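Local atomic coordinates of DNA polymerase sliding clamp 3 (Sulfolobus tokodaii, PDB entry 3AIZ), a protein that forms part of the ring-shaped sliding clamp that encircles DNA and tethers DNA polymerase and other proteins to it during replication. Residues C[12-17]-C[209-214]; C[90-95]-C[108-113]; C[128-133]-C[161-166]. One frame throughout, in Å; residues are numbered along the deposited sequence.

From the N terminus, strand 2-5 leads into helix 8-18, whose residues 12-17 meet 209-214 across 191 intervening residues, so contact 1 ties the N-terminal half of the clamp subunit to its C-terminal half. Contacts 2 and 3 both fall within this long excursion, one after the other, without crossing. Contact 2 (90-95 with 108-113) closes a short loop at the sheet edge that pairs with the partner subunit. Contact 3 (128-133 with 161-166) spans helix 136-149 and joins two sheets of the second half. The centres of contacts 2 and 3 lie about 43 Å apart, on opposite sides of the chain's centre, whereas contacts 1 and 3 touch, T214 OG1 lying 3.4 Å from K133 CE.

Contact 1: residues C[12-17]-C[209-214]; sequences SYIFRT and RKPSDT. With SO4 (sulfate ion), chain G.
Y13 and P211 bring the two backbones closest, with their CA atoms 6.8 Å apart, where a regular turn of helix 8-18 meets the chain leading into strand 214-220. Residues 209-211 have helical backbone angles but form no regular helical bonds, and no hydrogen bond links the segments. The junction is one of side-chain packing. P211 presents its ring to two successive helix residues: CG lies 3.7 Å from Y13 CB, and CB lies 3.9 Å from I14 CG1. The P211 ring and the I14 side chain lie alongside each other, pointing opposite ways. Next to them, K210 CG lies beside the backbone N (chi1 -66°) and the chain runs straight on to CD, which meets the Y13 ring obliquely, 3.4 Å from CE1; the bend at chi3 (54°) then keeps CE close to the same ring atoms, CD1 and CE1. One face of that ring carries R16 CD. The guanidinium of R16 then reaches a sulfate, probably from the crystallisation liquor, which sits at its edge: NE donates to O2 at 3.2 Å and NH2 to O3 at 2.8 Å. Sliding-clamp helices line the central channel, so this anion site is consistent with a basic surface turned toward DNA phosphates. Helix 71-78 packs beside S12, F15 and R16, P211 rests on L231 of strand 223-231, and R209 forms salt bridges to D141 and D144 of helix 136-149.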
loop_
_atom_site.group_PDB
_atom_site.type_symbol
_atom_site.label_atom_id
_atom_site.label_comp_id
_atom_site.label_asym_id
_atom_site.label_seq_id
_atom_site.Cartn_x
_atom_site.Cartn_y
_atom_site.Cartn_z
ATOM N N SER C 12 -16.243 -20.783 -19.569
ATOM C CA SER C 12 -16.346 -19.418 -20.074
ATOM C C SER C 12 -14.981 -18.827 -20.419
ATOM O O SER C 12 -14.863 -18.021 -21.342
ATOM C CB SER C 12 -17.066 -18.523 -19.064
ATOM O OG SER C 12 -16.314 -18.389 -17.871
ATOM N N TYR C 13 -13.955 -19.232 -19.679
ATOM C CA TYR C 13 -12.613 -18.690 -19.879
ATOM C C TYR C 13 -11.996 -19.098 -21.215
ATOM O O TYR C 13 -11.078 -18.442 -21.707
ATOM C CB TYR C 13 -11.692 -19.072 -18.718
ATOM C CG TYR C 13 -11.825 -18.161 -17.518
ATOM C CD1 TYR C 13 -12.717 -18.452 -16.495
ATOM C CD2 TYR C 13 -11.065 -17.003 -17.416
ATOM C CE1 TYR C 13 -12.843 -17.618 -15.400
ATOM C CE2 TYR C 13 -11.183 -16.165 -16.326
ATOM C CZ TYR C 13 -12.072 -16.476 -15.320
ATOM O OH TYR C 13 -12.194 -15.643 -14.231
ATOM N N ILE C 14 -12.499 -20.183 -21.798
ATOM C CA ILE C 14 -12.064 -20.598 -23.125
ATOM C C ILE C 14 -12.380 -19.501 -24.135
ATOM O O ILE C 14 -11.598 -19.233 -25.047
ATOM C CB ILE C 14 -12.762 -21.897 -23.574
ATOM C CG1 ILE C 14 -12.461 -23.037 -22.600
ATOM C CG2 ILE C 14 -12.333 -22.275 -24.983
ATOM C CD1 ILE C 14 -13.132 -24.343 -22.969
ATOM N N PHE C 15 -13.532 -18.865 -23.953
ATOM C CA PHE C 15 -14.007 -17.838 -24.871
ATOM C C PHE C 15 -13.458 -16.462 -24.511
ATOM O O PHE C 15 -13.350 -15.583 -25.365
ATOM C CB PHE C 15 -15.535 -17.824 -24.899
ATOM C CG PHE C 15 -16.135 -19.122 -25.351
ATOM C CD1 PHE C 15 -16.285 -20.175 -24.466
ATOM C CD2 PHE C 15 -16.538 -19.295 -26.663
ATOM C CE1 PHE C 15 -16.829 -21.373 -24.881
ATOM C CE2 PHE C 15 -17.083 -20.492 -27.084
ATOM C CZ PHE C 15 -17.229 -21.532 -26.193
ATOM N N ARG C 16 -13.109 -16.282 -23.243
ATOM C CA ARG C 16 -12.472 -15.048 -22.804
ATOM C C ARG C 16 -11.040 -14.990 -23.331
ATOM O O ARG C 16 -10.510 -13.912 -23.600
ATOM C CB ARG C 16 -12.498 -14.946 -21.279
ATOM C CG ARG C 16 -13.896 -15.048 -20.690
ATOM C CD ARG C 16 -13.875 -14.982 -19.176
ATOM N NE ARG C 16 -13.333 -13.717 -18.692
ATOM C CZ ARG C 16 -13.276 -13.375 -17.410
ATOM N NH1 ARG C 16 -13.730 -14.204 -16.480
ATOM N NH2 ARG C 16 -12.766 -12.203 -17.056
ATOM N N THR C 17 -10.422 -16.157 -23.483
ATOM C CA THR C 17 -9.102 -16.248 -24.094
ATOM C C THR C 17 -9.184 -15.851 -25.562
ATOM O O THR C 17 -8.357 -15.085 -26.055
ATOM C CB THR C 17 -8.524 -17.675 -24.005
ATOM O OG1 THR C 17 -8.331 -18.037 -22.633
ATOM C CG2 THR C 17 -7.192 -17.750 -24.730
ATOM N N ARG C 209 -5.897 -20.878 -17.912
ATOM C CA ARG C 209 -5.540 -21.437 -16.611
ATOM C C ARG C 209 -6.595 -22.387 -16.051
ATOM O O ARG C 209 -6.333 -23.574 -15.861
ATOM C CB ARG C 209 -5.284 -20.310 -15.610
ATOM C CG ARG C 209 -5.105 -20.776 -14.174
ATOM C CD ARG C 209 -5.006 -19.588 -13.231
ATOM N NE ARG C 209 -4.058 -18.597 -13.730
ATOM C CZ ARG C 209 -2.753 -18.618 -13.477
ATOM N NH1 ARG C 209 -1.962 -17.677 -13.979
ATOM N NH2 ARG C 209 -2.240 -19.583 -12.723
ATOM N N LYS C 210 -7.783 -21.857 -15.784
ATOM C CA LYS C 210 -8.851 -22.638 -15.165
ATOM C C LYS C 210 -9.282 -23.864 -15.976
ATOM O O LYS C 210 -9.269 -24.983 -15.461
ATOM C CB LYS C 210 -10.059 -21.750 -14.853
ATOM C CG LYS C 210 -9.793 -20.687 -13.800
ATOM C CD LYS C 210 -11.023 -19.825 -13.565
ATOM C CE LYS C 210 -12.241 -20.676 -13.240
ATOM N NZ LYS C 210 -12.022 -21.528 -12.037
ATOM N N PRO C 211 -9.666 -23.660 -17.249
ATOM C CA PRO C 211 -10.200 -24.760 -18.061
ATOM C C PRO C 211 -9.189 -25.877 -18.304
ATOM O O PRO C 211 -9.562 -27.049 -18.301
ATOM C CB PRO C 211 -10.541 -24.082 -19.394
ATOM C CG PRO C 211 -10.617 -22.631 -19.088
ATOM C CD PRO C 211 -9.626 -22.396 -18.001
ATOM N N SER C 212 -7.927 -25.515 -18.512
ATOM C CA SER C 212 -6.910 -26.482 -18.913
ATOM C C SER C 212 -6.113 -27.028 -17.730
ATOM O O SER C 212 -5.611 -26.269 -16.904
ATOM C CB SER C 212 -5.964 -25.858 -19.944
ATOM O OG SER C 212 -5.050 -26.813 -20.452
ATOM N N ASP C 213 -6.002 -28.352 -17.662
ATOM C CA ASP C 213 -5.222 -29.004 -16.615
ATOM C C ASP C 213 -3.729 -28.981 -16.942
ATOM O O ASP C 213 -2.927 -28.443 -16.177
ATOM C CB ASP C 213 -5.706 -30.442 -16.392
ATOM C CG ASP C 213 -5.982 -31.181 -17.697
ATOM O OD1 ASP C 213 -5.019 -31.653 -18.343
ATOM O OD2 ASP C 213 -7.171 -31.295 -18.071
ATOM N N THR C 214 -3.365 -29.562 -18.081
ATOM C CA THR C 214 -1.977 -29.568 -18.529
ATOM C C THR C 214 -1.850 -28.913 -19.901
ATOM O O THR C 214 -2.814 -28.857 -20.662
ATOM C CB THR C 214 -1.403 -30.998 -18.592
ATOM O OG1 THR C 214 -2.102 -31.759 -19.585
ATOM C CG2 THR C 214 -1.536 -31.687 -17.241
HETATM S S SO4 G . -11.232 -10.256 -19.631
HETATM O O1 SO4 G . -10.181 -10.335 -20.643
HETATM O O2 SO4 G . -12.405 -11.001 -20.088
HETATM O O3 SO4 G . -10.744 -10.828 -18.378
HETATM O O4 SO4 G . -11.596 -8.857 -19.416
#

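Contact 2: residues C[90-95]-C[108-113]; sequences ETDENQ and TFTFPS
D92 and Q95 belong to the turn of a beta-hairpin, strands 86-91 and 97-102, and they meet T110 and S113 of the next strand and the chain leaving it. Strand 97-102 lies between the other two in the antiparallel sheet, so the contact reaches over a whole strand, and the CA atoms of D92 and T110 are 8.9 Å apart. The backbones draw together beyond the end of the sheet, where the CA atoms of Q95 and S113 are separated by 6.3 Å.

Across the sheet, the D92 carboxylate and the T110 side chain meet obliquely, OD2 lying 4.2 Å from CG2. T110 CG2 stands anti to its own backbone N, which leaves the methyl group to face the acid, a loose approach without a hydrogen bond. K98 on the intervening strand packs against both residues. At the hairpin turn, S113 OG approaches the backbone carbonyl of Q95, with 2.7 Å between OG and Q95 O. The angle is poor and the pair is not hydrogen-bonded. The same hydroxyl oxygen lies 3.7 Å from Q95 CB, and S113 also packs on N96. Q95 takes a positive phi of 71° as the turn closes. Q95, P112 and S113 touch a crystal neighbour as well, so the detailed arrangement here may owe something to lattice packing.

On its other side, strand 106-111 pairs antiparallel with a strand of DNA polymerase sliding clamp B through T108, F109 and T110, and F109 meets Y177 of that chain. A sheet continuing from one subunit into the next in this way is the hallmark of PCNA-type clamp interfaces, and the chain after S113 runs on as the connection between the two domains.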
loop_
_atom_site.group_PDB
_atom_site.type_symbol
_atom_site.label_atom_id
_atom_site.label_comp_id
_atom_site.label_asym_id
_atom_site.label_seq_id
_atom_site.Cartn_x
_atom_site.Cartn_y
_atom_site.Cartn_z
ATOM N N GLU C 90 -28.226 -23.673 -27.209
ATOM C CA GLU C 90 -29.319 -24.178 -28.030
ATOM C C GLU C 90 -29.592 -23.271 -29.226
ATOM O O GLU C 90 -29.111 -22.142 -29.282
ATOM C CB GLU C 90 -30.578 -24.329 -27.172
ATOM C CG GLU C 90 -31.673 -25.184 -27.788
ATOM C CD GLU C 90 -32.776 -25.514 -26.797
ATOM O OE1 GLU C 90 -32.660 -25.109 -25.619
ATOM O OE2 GLU C 90 -33.755 -26.178 -27.196
ATOM N N THR C 91 -30.362 -23.778 -30.185
ATOM C CA THR C 91 -30.738 -23.003 -31.361
ATOM C C THR C 91 -32.256 -22.879 -31.455
ATOM O O THR C 91 -32.970 -23.880 -31.423
ATOM C CB THR C 91 -30.204 -23.646 -32.655
ATOM O OG1 THR C 91 -28.777 -23.751 -32.588
ATOM C CG2 THR C 91 -30.590 -22.807 -33.863
ATOM N N ASP C 92 -32.742 -21.646 -31.575
ATOM C CA ASP C 92 -34.181 -21.389 -31.597
ATOM C C ASP C 92 -34.782 -21.494 -32.997
ATOM O O ASP C 92 -35.736 -20.786 -33.322
ATOM C CB ASP C 92 -34.489 -20.014 -30.993
ATOM C CG ASP C 92 -33.835 -18.878 -31.759
ATOM O OD1 ASP C 92 -33.310 -19.121 -32.866
ATOM O OD2 ASP C 92 -33.850 -17.736 -31.251
ATOM N N GLU C 93 -34.221 -22.381 -33.815
ATOM C CA GLU C 93 -34.691 -22.594 -35.184
ATOM C C GLU C 93 -34.374 -21.413 -36.101
ATOM O O GLU C 93 -34.020 -21.601 -37.266
ATOM C CB GLU C 93 -36.189 -22.917 -35.210
ATOM C CG GLU C 93 -36.561 -24.191 -34.462
ATOM C CD GLU C 93 -35.833 -25.417 -34.990
ATOM O OE1 GLU C 93 -36.371 -26.086 -35.898
ATOM O OE2 GLU C 93 -34.724 -25.711 -34.496
ATOM N N ASN C 94 -34.505 -20.198 -35.574
ATOM C CA ASN C 94 -34.104 -19.002 -36.306
ATOM C C ASN C 94 -32.586 -18.897 -36.386
ATOM O O ASN C 94 -32.038 -17.830 -36.671
ATOM C CB ASN C 94 -34.688 -17.744 -35.658
ATOM C CG ASN C 94 -36.157 -17.550 -35.981
ATOM O OD1 ASN C 94 -36.724 -18.270 -36.803
ATOM N ND2 ASN C 94 -36.780 -16.568 -35.339
ATOM N N GLN C 95 -31.917 -20.016 -36.120
ATOM C CA GLN C 95 -30.462 -20.099 -36.177
ATOM C C GLN C 95 -29.793 -19.331 -35.036
ATOM O O GLN C 95 -28.607 -19.515 -34.767
ATOM C CB GLN C 95 -29.944 -19.616 -37.536
ATOM C CG GLN C 95 -30.392 -20.480 -38.708
ATOM C CD GLN C 95 -29.968 -19.914 -40.051
ATOM O OE1 GLN C 95 -29.739 -18.711 -40.188
ATOM N NE2 GLN C 95 -29.865 -20.782 -41.053
ATOM N N THR C 108 -32.139 -16.547 -19.763
ATOM C CA THR C 108 -31.771 -16.910 -21.127
ATOM C C THR C 108 -31.447 -15.698 -21.997
ATOM O O THR C 108 -32.298 -14.839 -22.229
ATOM C CB THR C 108 -32.877 -17.734 -21.811
ATOM O OG1 THR C 108 -32.979 -19.017 -21.181
ATOM C CG2 THR C 108 -32.560 -17.927 -23.288
ATOM N N PHE C 109 -30.208 -15.641 -22.474
ATOM C CA PHE C 109 -29.790 -14.615 -23.420
ATOM C C PHE C 109 -29.834 -15.174 -24.838
ATOM O O PHE C 109 -29.614 -16.365 -25.053
ATOM C CB PHE C 109 -28.373 -14.134 -23.102
ATOM C CG PHE C 109 -28.246 -13.427 -21.785
ATOM C CD1 PHE C 109 -28.099 -14.144 -20.610
ATOM C CD2 PHE C 109 -28.254 -12.044 -21.723
ATOM C CE1 PHE C 109 -27.975 -13.495 -19.399
ATOM C CE2 PHE C 109 -28.129 -11.391 -20.514
ATOM C CZ PHE C 109 -27.990 -12.116 -19.350
ATOM N N THR C 110 -30.118 -14.311 -25.806
ATOM C CA THR C 110 -30.150 -14.723 -27.203
ATOM C C THR C 110 -29.344 -13.768 -28.074
ATOM O O THR C 110 -29.427 -12.552 -27.919
ATOM C CB THR C 110 -31.590 -14.814 -27.736
ATOM O OG1 THR C 110 -32.208 -16.006 -27.235
ATOM C CG2 THR C 110 -31.595 -14.856 -29.255
ATOM N N PHE C 111 -28.560 -14.329 -28.985
ATOM C CA PHE C 111 -27.736 -13.525 -29.876
ATOM C C PHE C 111 -28.119 -13.775 -31.327
ATOM O O PHE C 111 -28.398 -14.910 -31.713
ATOM C CB PHE C 111 -26.255 -13.839 -29.657
ATOM C CG PHE C 111 -25.824 -13.741 -28.222
ATOM C CD1 PHE C 111 -25.799 -14.866 -27.415
ATOM C CD2 PHE C 111 -25.456 -12.522 -27.678
ATOM C CE1 PHE C 111 -25.406 -14.779 -26.091
ATOM C CE2 PHE C 111 -25.062 -12.428 -26.355
ATOM C CZ PHE C 111 -25.037 -13.559 -25.561
ATOM N N PRO C 112 -28.140 -12.709 -32.138
ATOM C CA PRO C 112 -28.452 -12.844 -33.561
ATOM C C PRO C 112 -27.322 -13.564 -34.284
ATOM O O PRO C 112 -26.159 -13.403 -33.911
ATOM C CB PRO C 112 -28.532 -11.392 -34.033
ATOM C CG PRO C 112 -27.632 -10.655 -33.102
ATOM C CD PRO C 112 -27.831 -11.316 -31.770
ATOM N N SER C 113 -27.659 -14.354 -35.296
ATOM C CA SER C 113 -26.644 -15.036 -36.086
ATOM C C SER C 113 -25.992 -14.069 -37.065
ATOM O O SER C 113 -26.630 -13.132 -37.550
ATOM C CB SER C 113 -27.246 -16.224 -36.835
ATOM O OG SER C 113 -27.695 -17.215 -35.930
#

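Contact 3: residues C[128-133]-C[161-166]; sequences FPFKAK and GKLYLS
F130 carries the contact on one side, and L163 and G161 receive it on the other. The nearest approach to the leucine is between F130 CE1 and L163 CD1, 4.3 Å apart, with the methyl group standing obliquely to the aromatic plane. Further round the ring, the carbonyl oxygen of G161 lies at the edge, near the plane, 4.3 Å from F130 CE2. F130 CG is anti to the backbone N (chi1 174°), an orientation that carries the ring across the gap between the strands. The CB atoms of F130 and L163 both point toward the opposing segment; that of A132 does so too, though without close contact.

The F130 ring meets the ring of F219, their planes inclined at about 55°, and packs on A158 of strand 153-159. L163 rests on I217 and F219 of strand 214-220, the neighbour of strand 130-135 in its sheet, and on L185. Backbone bonds keep the two strands in place: A132 pairs with I217, and L163 with L178. The glycine carbonyl has its own polar partner, S188, whose OG donates a hydrogen bond to G161 O. The positive phi of G161 (89°) lets the chain turn into strand 162-168.

Residues of two separate sheets thus pack against each other in the C-terminal half of the subunit. With no hydrogen bond or charge pair between the segments, cohesion here probably comes from dispersion and the burial of apolar surface, to which the distant carbonyl at the ring edge may add a slight electrostatic attraction.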
loop_
_atom_site.group_PDB
_atom_site.type_symbol
_atom_site.label_atom_id
_atom_site.label_comp_id
_atom_site.label_asym_id
_atom_site.label_seq_id
_atom_site.Cartn_x
_atom_site.Cartn_y
_atom_site.Cartn_z
ATOM N N PHE C 128 7.606 -31.205 -35.072
ATOM C CA PHE C 128 8.225 -30.430 -34.002
ATOM C C PHE C 128 9.450 -31.133 -33.430
ATOM O O PHE C 128 9.351 -32.250 -32.924
ATOM C CB PHE C 128 7.215 -30.152 -32.887
ATOM C CG PHE C 128 6.026 -29.353 -33.332
ATOM C CD1 PHE C 128 4.831 -29.978 -33.640
ATOM C CD2 PHE C 128 6.103 -27.976 -33.443
ATOM C CE1 PHE C 128 3.737 -29.245 -34.052
ATOM C CE2 PHE C 128 5.012 -27.237 -33.855
ATOM C CZ PHE C 128 3.828 -27.872 -34.159
ATOM N N PRO C 129 10.613 -30.470 -33.504
ATOM C CA PRO C 129 11.880 -31.003 -32.990
ATOM C C PRO C 129 11.817 -31.238 -31.487
ATOM O O PRO C 129 12.389 -32.210 -30.991
ATOM C CB PRO C 129 12.880 -29.882 -33.291
ATOM C CG PRO C 129 12.249 -29.071 -34.367
ATOM C CD PRO C 129 10.778 -29.137 -34.106
ATOM N N PHE C 130 11.130 -30.351 -30.775
ATOM C CA PHE C 130 11.047 -30.428 -29.321
ATOM C C PHE C 130 9.600 -30.358 -28.841
ATOM O O PHE C 130 8.759 -29.710 -29.464
ATOM C CB PHE C 130 11.872 -29.306 -28.685
ATOM C CG PHE C 130 11.723 -29.215 -27.195
ATOM C CD1 PHE C 130 10.829 -28.322 -26.628
ATOM C CD2 PHE C 130 12.476 -30.023 -26.360
ATOM C CE1 PHE C 130 10.689 -28.235 -25.259
ATOM C CE2 PHE C 130 12.341 -29.941 -24.989
ATOM C CZ PHE C 130 11.446 -29.046 -24.437
ATOM N N LYS C 131 9.316 -31.028 -27.729
ATOM C CA LYS C 131 7.967 -31.049 -27.178
ATOM C C LYS C 131 7.995 -31.271 -25.668
ATOM O O LYS C 131 8.600 -32.225 -25.182
ATOM C CB LYS C 131 7.132 -32.133 -27.863
ATOM C CG LYS C 131 5.650 -32.089 -27.534
ATOM C CD LYS C 131 4.886 -33.119 -28.352
ATOM C CE LYS C 131 5.154 -32.942 -29.841
ATOM N NZ LYS C 131 4.387 -33.910 -30.673
ATOM N N ALA C 132 7.339 -30.382 -24.930
ATOM C CA ALA C 132 7.329 -30.456 -23.474
ATOM C C ALA C 132 5.918 -30.349 -22.911
ATOM O O ALA C 132 5.063 -29.666 -23.473
ATOM C CB ALA C 132 8.218 -29.372 -22.883
ATOM N N LYS C 133 5.686 -31.027 -21.794
ATOM C CA LYS C 133 4.398 -30.985 -21.118
ATOM C C LYS C 133 4.570 -30.327 -19.755
ATOM O O LYS C 133 5.611 -30.474 -19.116
ATOM C CB LYS C 133 3.838 -32.399 -20.964
ATOM C CG LYS C 133 2.400 -32.468 -20.483
ATOM C CD LYS C 133 1.917 -33.911 -20.446
ATOM C CE LYS C 133 0.470 -34.007 -19.996
ATOM N NZ LYS C 133 -0.005 -35.419 -19.980
ATOM N N GLY C 161 16.840 -30.929 -22.782
ATOM C CA GLY C 161 15.530 -31.342 -22.311
ATOM C C GLY C 161 14.851 -30.292 -21.455
ATOM O O GLY C 161 13.752 -30.510 -20.949
ATOM N N LYS C 162 15.506 -29.148 -21.289
ATOM C CA LYS C 162 14.942 -28.062 -20.499
ATOM C C LYS C 162 14.440 -26.931 -21.389
ATOM O O LYS C 162 14.985 -26.683 -22.464
ATOM C CB LYS C 162 15.967 -27.532 -19.495
ATOM C CG LYS C 162 16.403 -28.554 -18.459
ATOM C CD LYS C 162 17.315 -27.926 -17.424
ATOM C CE LYS C 162 17.767 -28.944 -16.392
ATOM N NZ LYS C 162 18.653 -28.324 -15.368
ATOM N N LEU C 163 13.395 -26.249 -20.931
ATOM C CA LEU C 163 12.808 -25.149 -21.685
ATOM C C LEU C 163 13.183 -23.805 -21.073
ATOM O O LEU C 163 13.029 -23.590 -19.871
ATOM C CB LEU C 163 11.287 -25.297 -21.740
ATOM C CG LEU C 163 10.536 -24.252 -22.567
ATOM C CD1 LEU C 163 11.087 -24.194 -23.982
ATOM C CD2 LEU C 163 9.051 -24.551 -22.580
ATOM N N TYR C 164 13.677 -22.899 -21.911
ATOM C CA TYR C 164 14.075 -21.574 -21.459
ATOM C C TYR C 164 13.263 -20.491 -22.158
ATOM O O TYR C 164 13.394 -20.290 -23.364
ATOM C CB TYR C 164 15.566 -21.350 -21.712
ATOM C CG TYR C 164 16.470 -22.293 -20.954
ATOM C CD1 TYR C 164 16.998 -23.424 -21.566
ATOM C CD2 TYR C 164 16.798 -22.055 -19.625
ATOM C CE1 TYR C 164 17.827 -24.288 -20.876
ATOM C CE2 TYR C 164 17.626 -22.914 -18.929
ATOM C CZ TYR C 164 18.137 -24.029 -19.558
ATOM O OH TYR C 164 18.959 -24.885 -18.867
ATOM N N LEU C 165 12.428 -19.794 -21.397
ATOM C CA LEU C 165 11.629 -18.705 -21.943
ATOM C C LEU C 165 12.293 -17.365 -21.659
ATOM O O LEU C 165 12.422 -16.960 -20.505
ATOM C CB LEU C 165 10.218 -18.724 -21.357
ATOM C CG LEU C 165 9.481 -20.061 -21.422
ATOM C CD1 LEU C 165 8.052 -19.896 -20.939
ATOM C CD2 LEU C 165 9.508 -20.618 -22.833
ATOM N N SER C 166 12.713 -16.678 -22.714
ATOM C CA SER C 166 13.378 -15.392 -22.565
ATOM C C SER C 166 12.500 -14.247 -23.053
ATOM O O SER C 166 12.293 -14.081 -24.254
ATOM C CB SER C 166 14.707 -15.386 -23.322
ATOM O OG SER C 166 15.579 -16.386 -22.830
#